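Local coordinates for putative transcriptional regulator, IclR family (Arthrobacter aurescens, PDB 3OBF), which probably regulates transcription as a DNA-binding protein of the IclR family, represented here by its C-terminal, GAF-like domain, at residues S24-W29 against M135-L140; R75-L80 against A94-L99; Y56-S61 against G115-E120; R7-V12 against A165-R170. One frame throughout, in Å; residues are numbered along the deposited sequence.

Overall arrangement
All four contacts belong to the C-terminal domain of the IclR family, an antiparallel sheet with helices packed on its faces. Interaction 1 zips two strands at the middle of that sheet. Interaction 4 pairs helices 3-20 and 150-170, its centre about 11 Å from that of interaction 1, which it meets where A9 packs on L26. Interaction 3 joins the loops after the outermost strands, 55-56 and 111-114, and touches interaction 1 through M27 CE on Y56. Interaction 2 joins two helices between those strands and meets interaction 3 through Y98 and A59. Along the chain, 4 encloses 1, then 3, then 2, so the first and last helices pair, while interaction 2 lies among mid-chain helices.

Interaction 1 of 4, residues S24-W29 against M135-L140; sequences SALMVW and MVASVL
Four backbone hydrogen bonds tie 24-29 to 135-140 as antiparallel neighbours. The straightest runs from M27 N to S138 O, 2.8 Å with 178° at the hydrogen, and nearly along the C=O axis. Its return bond, S138 N to M27 O at 3.0 Å, arrives from above the carbonyl plane. A25 and L140 form the next hydrogen-bonded pair: L140 N reaches A25 O at 2.8 Å and A25 N reaches L140 O at 2.9 Å, both donors lying in the carbonyl planes, though the second bond is markedly more bent at its hydrogen. Beyond M27 the direct ladder gives way to a water, which accepts from W29 N and donates to V136 O. Here V136 and A137 both face V128 of the adjoining strand, a classic beta bulge.

On one face, M27 (a selenomethionine) folds at chi2 and chi3 so that its SE lies 3.7 Å from CD2 of L140, the two side chains crossing obliquely. S138 and A25 share this face, and helix 62-69 packs on it through S63, F67 and V66. L26 and V139 point to the other face, toward helix 3-20. L26 CG is anti to its backbone N (chi1 -177°), and with chi2 at 74° this brings CD1 to 3.8 Å from A137 CB.

S138 OG is buried with no hydrogen-bonding partner in the model, its nearest neighbours across the contact being M27 CB and CG. The contact therefore takes its direction from backbone bonds, while its side chains contribute almost purely apolar packing to the middle of a sheet sandwiched by helices.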
loop_
_atom_site.group_PDB
_atom_site.type_symbol
_atom_site.label_atom_id
_atom_site.label_comp_id
_atom_site.label_asym_id
_atom_site.label_seq_id
_atom_site.Cartn_x
_atom_site.Cartn_y
_atom_site.Cartn_z
ATOM N N SER A 24 -4.319 -3.273 9.885
ATOM C CA SER A 24 -4.644 -3.530 8.451
ATOM C C SER A 24 -5.480 -2.341 7.974
ATOM O O SER A 24 -6.310 -1.845 8.727
ATOM C CB SER A 24 -5.556 -4.733 8.277
ATOM O OG SER A 24 -5.034 -5.813 8.976
ATOM N N ALA A 25 -5.289 -1.910 6.732
ATOM C CA ALA A 25 -5.988 -0.736 6.233
ATOM C C ALA A 25 -6.321 -0.901 4.777
ATOM O O ALA A 25 -5.561 -1.508 4.034
ATOM C CB ALA A 25 -5.137 0.504 6.417
ATOM N N LEU A 26 -7.455 -0.343 4.372
ATOM C CA LEU A 26 -7.816 -0.266 2.996
ATOM C C LEU A 26 -7.536 1.176 2.545
ATOM O O LEU A 26 -8.057 2.142 3.126
ATOM C CB LEU A 26 -9.304 -0.612 2.807
ATOM C CG LEU A 26 -9.819 -0.629 1.343
ATOM C CD1 LEU A 26 -9.317 -1.892 0.611
ATOM C CD2 LEU A 26 -11.355 -0.562 1.249
HETATM N N MSE A 27 -6.707 1.302 1.506
HETATM C CA MSE A 27 -6.347 2.593 0.951
HETATM C C MSE A 27 -7.049 2.815 -0.401
HETATM O O MSE A 27 -7.274 1.862 -1.174
HETATM C CB MSE A 27 -4.834 2.692 0.755
HETATM C CG MSE A 27 -4.020 2.112 1.871
HETATM SE SE MSE A 27 -4.356 3.024 3.595
HETATM C CE MSE A 27 -3.438 4.686 3.239
ATOM N N VAL A 28 -7.389 4.077 -0.665
ATOM C CA VAL A 28 -7.817 4.506 -1.996
ATOM C C VAL A 28 -6.932 5.645 -2.523
ATOM O O VAL A 28 -6.280 6.353 -1.755
ATOM C CB VAL A 28 -9.307 4.900 -2.073
ATOM C CG1 VAL A 28 -10.207 3.699 -1.701
ATOM C CG2 VAL A 28 -9.582 6.156 -1.203
ATOM N N TRP A 29 -6.935 5.794 -3.848
ATOM C CA TRP A 29 -6.074 6.727 -4.552
ATOM C C TRP A 29 -6.940 7.843 -5.074
ATOM O O TRP A 29 -7.969 7.569 -5.708
ATOM C CB TRP A 29 -5.460 5.983 -5.733
ATOM C CG TRP A 29 -4.416 6.734 -6.521
ATOM C CD1 TRP A 29 -4.435 6.994 -7.871
ATOM C CD2 TRP A 29 -3.191 7.281 -6.024
ATOM N NE1 TRP A 29 -3.300 7.684 -8.236
ATOM C CE2 TRP A 29 -2.523 7.878 -7.120
ATOM C CE3 TRP A 29 -2.595 7.336 -4.760
ATOM C CZ2 TRP A 29 -1.289 8.502 -6.990
ATOM C CZ3 TRP A 29 -1.358 7.955 -4.636
ATOM C CH2 TRP A 29 -0.717 8.522 -5.742
HETATM N N MSE A 135 -7.282 -1.213 -11.060
HETATM C CA MSE A 135 -6.850 -1.195 -9.692
HETATM C C MSE A 135 -7.738 -0.213 -8.930
HETATM O O MSE A 135 -7.805 0.947 -9.281
HETATM C CB MSE A 135 -5.377 -0.799 -9.574
HETATM C CG MSE A 135 -4.849 -1.021 -8.112
HETATM SE SE MSE A 135 -3.121 -0.197 -7.928
HETATM C CE MSE A 135 -2.090 -1.321 -9.185
ATOM N N VAL A 136 -8.393 -0.668 -7.871
ATOM C CA VAL A 136 -9.395 0.173 -7.197
ATOM C C VAL A 136 -9.065 0.534 -5.767
ATOM O O VAL A 136 -9.661 1.436 -5.200
ATOM C CB VAL A 136 -10.825 -0.454 -7.260
ATOM C CG1 VAL A 136 -11.281 -0.502 -8.722
ATOM C CG2 VAL A 136 -10.849 -1.820 -6.614
ATOM N N ALA A 137 -8.086 -0.151 -5.187
ATOM C CA ALA A 137 -7.748 0.080 -3.805
ATOM C C ALA A 137 -6.461 -0.651 -3.548
ATOM O O ALA A 137 -5.954 -1.355 -4.417
ATOM C CB ALA A 137 -8.863 -0.446 -2.879
ATOM N N SER A 138 -5.930 -0.501 -2.350
ATOM C CA SER A 138 -4.903 -1.395 -1.916
ATOM C C SER A 138 -5.022 -1.721 -0.448
ATOM O O SER A 138 -5.604 -0.968 0.319
ATOM C CB SER A 138 -3.521 -0.862 -2.285
ATOM O OG SER A 138 -2.987 -0.078 -1.292
ATOM N N VAL A 139 -4.488 -2.871 -0.061
ATOM C CA VAL A 139 -4.417 -3.223 1.355
ATOM C C VAL A 139 -3.029 -2.853 1.898
ATOM O O VAL A 139 -2.016 -3.150 1.251
ATOM C CB VAL A 139 -4.700 -4.718 1.542
ATOM C CG1 VAL A 139 -4.483 -5.145 3.054
ATOM C CG2 VAL A 139 -6.138 -5.051 1.027
ATOM N N LEU A 140 -2.998 -2.188 3.056
ATOM C CA LEU A 140 -1.767 -1.754 3.696
ATOM C C LEU A 140 -1.623 -2.413 5.081
ATOM O O LEU A 140 -2.593 -2.483 5.843
ATOM C CB LEU A 140 -1.759 -0.221 3.838
ATOM C CG LEU A 140 -0.710 0.499 4.727
ATOM C CD1 LEU A 140 0.703 0.340 4.170
ATOM C CD2 LEU A 140 -1.047 2.022 4.978
HETATM O O HOH W 1 -8.530 3.953 -5.477
#

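Interaction 2 of 4, residues R75-L80 against A94-L99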
loop_
_atom_site.group_PDB
_atom_site.type_symbol
_atom_site.label_atom_id
_atom_site.label_comp_id
_atom_site.label_asym_id
_atom_site.label_seq_id
_atom_site.Cartn_x
_atom_site.Cartn_y
_atom_site.Cartn_z
ATOM N N ARG A 75 3.080 10.004 -16.214
ATOM C CA ARG A 75 2.326 10.545 -15.100
ATOM C C ARG A 75 3.122 10.404 -13.785
ATOM O O ARG A 75 3.123 11.305 -12.937
ATOM C CB ARG A 75 0.952 9.857 -15.000
ATOM C CG ARG A 75 0.052 10.288 -13.781
ATOM C CD ARG A 75 -0.243 11.809 -13.707
ATOM N NE ARG A 75 -1.246 12.070 -12.665
ATOM C CZ ARG A 75 -1.478 13.255 -12.096
ATOM N NH1 ARG A 75 -0.769 14.309 -12.463
ATOM N NH2 ARG A 75 -2.411 13.382 -11.133
ATOM N N VAL A 76 3.787 9.273 -13.608
ATOM C CA VAL A 76 4.622 9.102 -12.429
ATOM C C VAL A 76 5.744 10.157 -12.458
ATOM O O VAL A 76 5.972 10.865 -11.453
ATOM C CB VAL A 76 5.121 7.647 -12.281
ATOM C CG1 VAL A 76 6.114 7.512 -11.135
ATOM C CG2 VAL A 76 3.937 6.673 -12.080
ATOM N N ARG A 77 6.373 10.325 -13.615
ATOM C CA ARG A 77 7.418 11.347 -13.783
ATOM C C ARG A 77 6.927 12.757 -13.427
ATOM O O ARG A 77 7.584 13.506 -12.693
ATOM C CB ARG A 77 7.969 11.353 -15.219
ATOM C CG ARG A 77 8.845 10.155 -15.554
ATOM C CD ARG A 77 9.469 10.216 -17.012
ATOM N NE ARG A 77 9.982 8.881 -17.354
ATOM C CZ ARG A 77 9.478 8.079 -18.307
ATOM N NH1 ARG A 77 8.466 8.481 -19.089
ATOM N NH2 ARG A 77 10.008 6.867 -18.506
ATOM N N GLN A 78 5.765 13.109 -13.948
ATOM C CA GLN A 78 5.184 14.402 -13.689
ATOM C C GLN A 78 4.877 14.630 -12.211
ATOM O O GLN A 78 5.171 15.695 -11.685
ATOM C CB GLN A 78 3.945 14.579 -14.559
ATOM C CG GLN A 78 4.317 14.568 -16.049
ATOM C CD GLN A 78 3.144 14.314 -16.980
ATOM O OE1 GLN A 78 2.063 13.881 -16.554
ATOM N NE2 GLN A 78 3.359 14.571 -18.279
ATOM N N LEU A 79 4.292 13.637 -11.549
ATOM C CA LEU A 79 4.025 13.696 -10.112
ATOM C C LEU A 79 5.301 13.845 -9.278
ATOM O O LEU A 79 5.326 14.565 -8.280
ATOM C CB LEU A 79 3.242 12.446 -9.655
ATOM C CG LEU A 79 1.752 12.438 -10.011
ATOM C CD1 LEU A 79 1.167 11.055 -9.803
ATOM C CD2 LEU A 79 0.986 13.477 -9.164
ATOM N N LEU A 80 6.375 13.189 -9.668
ATOM C CA LEU A 80 7.604 13.354 -8.885
ATOM C C LEU A 80 8.261 14.726 -9.116
ATOM O O LEU A 80 8.587 15.413 -8.156
ATOM C CB LEU A 80 8.577 12.208 -9.142
ATOM C CG LEU A 80 8.098 10.813 -8.701
ATOM C CD1 LEU A 80 8.949 9.719 -9.327
ATOM C CD2 LEU A 80 8.134 10.700 -7.188
ATOM N N ALA A 94 17.282 8.301 -10.412
ATOM C CA ALA A 94 16.432 8.075 -9.224
ATOM C C ALA A 94 14.991 7.785 -9.639
ATOM O O ALA A 94 14.326 6.933 -9.048
ATOM C CB ALA A 94 16.472 9.244 -8.263
ATOM N N VAL A 95 14.523 8.498 -10.662
ATOM C CA VAL A 95 13.190 8.280 -11.194
ATOM C C VAL A 95 13.134 6.897 -11.837
ATOM O O VAL A 95 12.206 6.135 -11.596
ATOM C CB VAL A 95 12.762 9.425 -12.177
ATOM C CG1 VAL A 95 11.511 9.042 -12.990
ATOM C CG2 VAL A 95 12.541 10.740 -11.409
ATOM N N GLU A 96 14.139 6.575 -12.636
ATOM C CA GLU A 96 14.208 5.280 -13.301
ATOM C C GLU A 96 14.281 4.113 -12.306
ATOM O O GLU A 96 13.609 3.094 -12.497
ATOM C CB GLU A 96 15.392 5.228 -14.288
ATOM C CG GLU A 96 15.219 6.122 -15.539
ATOM C CD GLU A 96 13.906 5.856 -16.317
ATOM O OE1 GLU A 96 13.515 4.671 -16.476
ATOM O OE2 GLU A 96 13.262 6.835 -16.778
ATOM N N ALA A 97 15.091 4.256 -11.258
ATOM C CA ALA A 97 15.147 3.234 -10.209
ATOM C C ALA A 97 13.770 3.078 -9.557
ATOM O O ALA A 97 13.322 1.948 -9.285
ATOM C CB ALA A 97 16.185 3.582 -9.163
ATOM N N TYR A 98 13.096 4.212 -9.317
ATOM C CA TYR A 98 11.796 4.195 -8.648
ATOM C C TYR A 98 10.761 3.483 -9.507
ATOM O O TYR A 98 9.966 2.707 -9.005
ATOM C CB TYR A 98 11.323 5.605 -8.285
ATOM C CG TYR A 98 9.991 5.591 -7.568
ATOM C CD1 TYR A 98 9.908 5.316 -6.194
ATOM C CD2 TYR A 98 8.810 5.833 -8.259
ATOM C CE1 TYR A 98 8.683 5.298 -5.540
ATOM C CE2 TYR A 98 7.578 5.812 -7.611
ATOM C CZ TYR A 98 7.525 5.539 -6.263
ATOM O OH TYR A 98 6.313 5.542 -5.645
ATOM N N LEU A 99 10.811 3.741 -10.811
ATOM C CA LEU A 99 9.933 3.087 -11.780
ATOM C C LEU A 99 10.147 1.572 -11.824
ATOM O O LEU A 99 9.174 0.828 -11.958
ATOM C CB LEU A 99 10.115 3.685 -13.191
ATOM C CG LEU A 99 9.456 5.058 -13.415
ATOM C CD1 LEU A 99 9.858 5.744 -14.765
ATOM C CD2 LEU A 99 7.951 4.985 -13.310
#
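Three side chains from each helix interdigitate, V76, R77 and L80 with V95, Y98 and L99. L99 acts as a fork: its side chain runs past V76 in the opposite direction, CD2 3.8 Å from V76 CG1, while its CD1 lies 3.9 Å from NH2 of R77. V95, one turn earlier, fits between R77 and L80, with its CG1 3.9 Å from R77 CG and its CG2 turned to L80 CD1. On the far flank the Y98 ring closes the row, with V76 CG1 at its edge, 4.2 Å from CE2, and L80 CD1 4.0 Å from CD2. The Y98 hydroxyl hydrogen-bonds A59 O.

R77, extended from CG to NE, borders the patch. Its main salt bridges are within its own helix, NH2 to E73 and NH1 to D74; the one from NH2 to E96 OE2 is long, 3.7 Å, with the two flat groups nearly coplanar. An alanine here would remove the guanidinium and the CG that backs V95, and would probably loosen this margin, with the bridges to E73, D74 and E96 all lost.

The axes of the two short segments pass 10.9 Å apart at 129°, a steeply oblique crossing of helices 73-82 and 92-108 in the helical insertion between strands of this GAF-like domain.

Interaction 3 of 4, residues Y56-S61 against G115-E120; sequences YNEALS and GETSIE
A type I beta turn from E58 to S61, closed by the 3.0 Å bond from S61 N to E58 O, leads into helix 62-69, and the loop 115-120 presses T117 against the turn. The contact thus links the loops after the outermost strands, 55-56 and 111-114. T117 has OG1 in the crowded position between its backbone N and carbonyl carbon (chi1 62°), which sets CG2 anti to the carbonyl carbon and aims it at the turn. CG2 lies 3.5 Å from S61 N and 3.8 Å from L60 CB. OG1 itself hydrogen-bonds N113 ND2, so that side is held to the end of the preceding strand.

E58 has CG anti to the carbonyl carbon (chi1 -64°) and an extended chain beyond it, carrying the carboxylate obliquely across T117, where OE1 comes to 3.5 Å from T117 CB. An alanine here would take away the carboxylate and would probably leave T117 less closely packed, keeping just the CB approach to CG2.

L60 takes the same kind of first torsion, chi1 -71°, crosses E116 at about a right angle and also packs on Y98 and R101 of helix 92-108. E116 is likewise extended, its OE2 held by a salt bridge to R101 and a bond from F114 N. No hydrogen bond joins the two loops. The L60 CD1 methyl lies 4.0 Å from E116 CB.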
loop_
_atom_site.group_PDB
_atom_site.type_symbol
_atom_site.label_atom_id
_atom_site.label_comp_id
_atom_site.label_asym_id
_atom_site.label_seq_id
_atom_site.Cartn_x
_atom_site.Cartn_y
_atom_site.Cartn_z
ATOM N N TYR A 56 -1.282 9.974 2.390
ATOM C CA TYR A 56 0.148 9.723 2.178
ATOM C C TYR A 56 0.553 10.203 0.783
ATOM O O TYR A 56 -0.088 9.837 -0.200
ATOM C CB TYR A 56 0.460 8.219 2.368
ATOM C CG TYR A 56 0.134 7.737 3.767
ATOM C CD1 TYR A 56 1.087 7.802 4.797
ATOM C CD2 TYR A 56 -1.153 7.265 4.065
ATOM C CE1 TYR A 56 0.770 7.395 6.098
ATOM C CE2 TYR A 56 -1.495 6.863 5.350
ATOM C CZ TYR A 56 -0.533 6.932 6.361
ATOM O OH TYR A 56 -0.894 6.522 7.608
ATOM N N ASN A 57 1.600 11.030 0.694
ATOM C CA ASN A 57 2.100 11.435 -0.640
ATOM C C ASN A 57 3.625 11.292 -0.830
ATOM O O ASN A 57 4.209 11.915 -1.729
ATOM C CB ASN A 57 1.625 12.838 -1.029
ATOM C CG ASN A 57 2.401 13.917 -0.324
ATOM O OD1 ASN A 57 2.791 13.753 0.806
ATOM N ND2 ASN A 57 2.649 15.019 -1.006
ATOM N N GLU A 58 4.255 10.458 0.000
ATOM C CA GLU A 58 5.678 10.133 -0.155
ATOM C C GLU A 58 5.773 8.937 -1.077
ATOM O O GLU A 58 5.077 7.922 -0.913
ATOM C CB GLU A 58 6.314 9.807 1.200
ATOM C CG GLU A 58 6.291 11.052 2.142
ATOM C CD GLU A 58 6.678 10.748 3.579
ATOM O OE1 GLU A 58 7.882 10.796 3.891
ATOM O OE2 GLU A 58 5.773 10.497 4.419
ATOM N N ALA A 59 6.634 9.084 -2.062
ATOM C CA ALA A 59 6.869 8.069 -3.072
ATOM C C ALA A 59 7.151 6.703 -2.453
ATOM O O ALA A 59 6.666 5.675 -2.933
ATOM C CB ALA A 59 7.995 8.511 -4.015
ATOM N N LEU A 60 7.904 6.699 -1.361
ATOM C CA LEU A 60 8.389 5.435 -0.809
ATOM C C LEU A 60 7.379 4.735 0.094
ATOM O O LEU A 60 7.577 3.586 0.484
ATOM C CB LEU A 60 9.770 5.601 -0.182
ATOM C CG LEU A 60 10.895 5.829 -1.210
ATOM C CD1 LEU A 60 12.267 5.926 -0.544
ATOM C CD2 LEU A 60 10.937 4.706 -2.279
ATOM N N SER A 61 6.289 5.442 0.384
ATOM C CA SER A 61 5.128 4.882 1.082
ATOM C C SER A 61 4.579 3.694 0.274
ATOM O O SER A 61 4.312 3.808 -0.927
ATOM C CB SER A 61 4.075 5.979 1.271
ATOM O OG SER A 61 2.969 5.548 2.036
ATOM N N GLY A 115 11.338 1.414 6.729
ATOM C CA GLY A 115 11.893 2.608 7.401
ATOM C C GLY A 115 12.371 3.696 6.453
ATOM O O GLY A 115 13.264 4.497 6.794
ATOM N N GLU A 116 11.773 3.733 5.262
ATOM C CA GLU A 116 12.251 4.589 4.191
ATOM C C GLU A 116 11.534 5.952 4.047
ATOM O O GLU A 116 12.006 6.815 3.310
ATOM C CB GLU A 116 12.231 3.826 2.863
ATOM C CG GLU A 116 13.179 2.633 2.806
ATOM C CD GLU A 116 12.976 1.824 1.537
ATOM O OE1 GLU A 116 13.546 2.211 0.491
ATOM O OE2 GLU A 116 12.234 0.806 1.582
ATOM N N THR A 117 10.402 6.134 4.728
ATOM C CA THR A 117 9.770 7.455 4.824
ATOM C C THR A 117 9.912 8.003 6.242
ATOM O O THR A 117 9.859 9.207 6.473
ATOM C CB THR A 117 8.282 7.411 4.441
ATOM O OG1 THR A 117 7.581 6.560 5.351
ATOM C CG2 THR A 117 8.119 6.874 3.045
ATOM N N SER A 118 10.080 7.083 7.181
ATOM C CA SER A 118 10.214 7.375 8.598
ATOM C C SER A 118 11.014 6.210 9.208
ATOM O O SER A 118 10.630 5.038 9.038
ATOM C CB SER A 118 8.816 7.508 9.231
ATOM O OG SER A 118 8.905 7.542 10.648
ATOM N N ILE A 119 12.128 6.521 9.889
ATOM C CA ILE A 119 13.044 5.487 10.437
ATOM C C ILE A 119 12.391 4.495 11.423
ATOM O O ILE A 119 12.938 3.415 11.678
ATOM C CB ILE A 119 14.321 6.099 11.104
ATOM C CG1 ILE A 119 13.943 7.300 11.987
ATOM C CG2 ILE A 119 15.385 6.452 10.037
ATOM C CD1 ILE A 119 15.090 7.839 12.860
ATOM N N GLU A 120 11.237 4.867 11.979
ATOM C CA GLU A 120 10.546 4.042 12.980
ATOM C C GLU A 120 9.240 3.394 12.449
ATOM O O GLU A 120 8.424 2.881 13.225
ATOM C CB GLU A 120 10.291 4.859 14.268
ATOM C CG GLU A 120 9.073 5.818 14.191
ATOM C CD GLU A 120 8.883 6.689 15.441
ATOM O OE1 GLU A 120 9.849 7.395 15.853
ATOM O OE2 GLU A 120 7.756 6.674 15.996
#

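Interaction 4 of 4, residues R7-V12 against A165-R170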
loop_
_atom_site.group_PDB
_atom_site.type_symbol
_atom_site.label_atom_id
_atom_site.label_comp_id
_atom_site.label_asym_id
_atom_site.label_seq_id
_atom_site.Cartn_x
_atom_site.Cartn_y
_atom_site.Cartn_z
ATOM N N ARG A 7 -17.072 -2.623 2.074
ATOM C CA ARG A 7 -17.871 -3.692 2.624
ATOM C C ARG A 7 -17.146 -5.053 2.504
ATOM O O ARG A 7 -17.076 -5.828 3.455
ATOM C CB ARG A 7 -19.257 -3.711 1.943
ATOM C CG ARG A 7 -20.046 -4.995 2.136
ATOM C CD ARG A 7 -21.552 -4.708 2.152
ATOM N NE ARG A 7 -21.865 -3.741 3.222
ATOM C CZ ARG A 7 -22.983 -3.002 3.299
ATOM N NH1 ARG A 7 -23.936 -3.108 2.372
ATOM N NH2 ARG A 7 -23.155 -2.143 4.304
ATOM N N VAL A 8 -16.598 -5.330 1.336
ATOM C CA VAL A 8 -15.973 -6.612 1.110
ATOM C C VAL A 8 -14.673 -6.702 1.908
ATOM O O VAL A 8 -14.302 -7.768 2.383
ATOM C CB VAL A 8 -15.712 -6.818 -0.398
ATOM C CG1 VAL A 8 -14.614 -7.830 -0.618
ATOM C CG2 VAL A 8 -16.996 -7.235 -1.098
ATOM N N ALA A 9 -13.999 -5.570 2.083
ATOM C CA ALA A 9 -12.708 -5.577 2.715
ATOM C C ALA A 9 -12.798 -5.734 4.207
ATOM O O ALA A 9 -11.881 -6.304 4.803
ATOM C CB ALA A 9 -11.857 -4.311 2.368
ATOM N N TYR A 10 -13.849 -5.197 4.829
ATOM C CA TYR A 10 -13.857 -5.163 6.289
ATOM C C TYR A 10 -13.562 -6.518 7.004
ATOM O O TYR A 10 -12.696 -6.552 7.872
ATOM C CB TYR A 10 -15.106 -4.489 6.872
ATOM C CG TYR A 10 -15.016 -4.476 8.375
ATOM C CD1 TYR A 10 -14.346 -3.455 9.032
ATOM C CD2 TYR A 10 -15.544 -5.528 9.147
ATOM C CE1 TYR A 10 -14.222 -3.441 10.424
ATOM C CE2 TYR A 10 -15.416 -5.517 10.552
ATOM C CZ TYR A 10 -14.743 -4.472 11.160
ATOM O OH TYR A 10 -14.603 -4.437 12.511
ATOM N N PRO A 11 -14.281 -7.623 6.639
ATOM C CA PRO A 11 -14.009 -8.899 7.321
ATOM C C PRO A 11 -12.604 -9.393 7.045
ATOM O O PRO A 11 -12.017 -10.115 7.882
ATOM C CB PRO A 11 -14.978 -9.895 6.673
ATOM C CG PRO A 11 -15.987 -9.071 5.930
ATOM C CD PRO A 11 -15.351 -7.740 5.635
ATOM N N VAL A 12 -12.091 -9.053 5.860
ATOM C CA VAL A 12 -10.789 -9.541 5.452
ATOM C C VAL A 12 -9.705 -8.758 6.249
ATOM O O VAL A 12 -8.718 -9.333 6.692
ATOM C CB VAL A 12 -10.593 -9.424 3.913
ATOM C CG1 VAL A 12 -9.154 -9.719 3.515
ATOM C CG2 VAL A 12 -11.541 -10.362 3.148
ATOM N N ALA A 165 -5.738 -10.318 -2.439
ATOM C CA ALA A 165 -6.267 -11.272 -3.406
ATOM C C ALA A 165 -7.665 -11.721 -2.984
ATOM O O ALA A 165 -8.499 -12.026 -3.827
ATOM C CB ALA A 165 -5.343 -12.497 -3.555
ATOM N N LYS A 166 -7.901 -11.799 -1.674
ATOM C CA LYS A 166 -9.225 -12.186 -1.170
ATOM C C LYS A 166 -10.259 -11.075 -1.457
ATOM O O LYS A 166 -11.395 -11.351 -1.801
ATOM C CB LYS A 166 -9.187 -12.413 0.351
ATOM C CG LYS A 166 -8.933 -13.812 0.816
ATOM C CD LYS A 166 -9.565 -14.056 2.180
ATOM C CE LYS A 166 -10.132 -15.505 2.265
ATOM N NZ LYS A 166 -9.184 -16.551 2.797
ATOM N N VAL A 167 -9.879 -9.824 -1.236
ATOM C CA VAL A 167 -10.770 -8.720 -1.557
ATOM C C VAL A 167 -11.086 -8.673 -3.070
ATOM O O VAL A 167 -12.244 -8.549 -3.466
ATOM C CB VAL A 167 -10.192 -7.381 -1.032
ATOM C CG1 VAL A 167 -11.102 -6.165 -1.418
ATOM C CG2 VAL A 167 -10.033 -7.484 0.467
ATOM N N THR A 168 -10.057 -8.812 -3.902
ATOM C CA THR A 168 -10.225 -8.832 -5.353
ATOM C C THR A 168 -11.197 -9.937 -5.757
ATOM O O THR A 168 -12.147 -9.692 -6.508
ATOM C CB THR A 168 -8.889 -9.078 -6.052
ATOM O OG1 THR A 168 -8.021 -7.962 -5.848
ATOM C CG2 THR A 168 -9.076 -9.316 -7.569
ATOM N N THR A 169 -10.945 -11.152 -5.265
ATOM C CA THR A 169 -11.799 -12.290 -5.535
ATOM C C THR A 169 -13.233 -11.966 -5.155
ATOM O O THR A 169 -14.162 -12.246 -5.906
ATOM C CB THR A 169 -11.364 -13.506 -4.700
ATOM O OG1 THR A 169 -10.089 -13.971 -5.159
ATOM C CG2 THR A 169 -12.391 -14.654 -4.790
ATOM N N ARG A 170 -13.422 -11.362 -3.985
ATOM C CA ARG A 170 -14.767 -11.130 -3.514
ATOM C C ARG A 170 -15.480 -10.021 -4.266
ATOM O O ARG A 170 -16.700 -9.962 -4.238
ATOM C CB ARG A 170 -14.778 -10.863 -2.012
ATOM C CG ARG A 170 -14.517 -12.079 -1.158
ATOM C CD ARG A 170 -15.322 -11.898 0.094
ATOM N NE ARG A 170 -14.722 -12.447 1.307
ATOM C CZ ARG A 170 -14.713 -11.800 2.481
ATOM N NH1 ARG A 170 -15.239 -10.559 2.587
ATOM N NH2 ARG A 170 -14.155 -12.377 3.542
#
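R170 sets CG anti to its carbonyl carbon (chi1 -73°) and then bends at chi2 and chi3, which carries the guanidinium to the flank of helix 3-20, while V8 and V12 both hold CG1 anti to the backbone N and spread their methyls toward helix 150-170. The result is an antiparallel packing of the domain's first and last helices, the axes of the two short segments 9.2 Å apart at 144°, over one face of the GAF-like sheet.

V167 fills the centre. Its CG2 touches V12 CG1 at 3.9 Å and A9 CB at 4.1 Å, and its CG1 meets V8 CG1; behind it lies V128 of the sheet. Toward the solvent side R170 lies along the seam, sliding past V8 in the opposite sense, so closely that V8 CG1 is 3.3 Å from R170 CB.

Helix 3-20 is kinked at P11, whose nitrogen has no bond to the turn before. V8 O sits 3.0 Å from R170 NH1, but at too poor an angle for a hydrogen bond. P11 CG lies at the guanidinium edge, 3.7 Å from NH1. V12 meets the same group tip to tip, its CG2 lying over one face, off toward the rim, and 3.3 Å from R170 NH2.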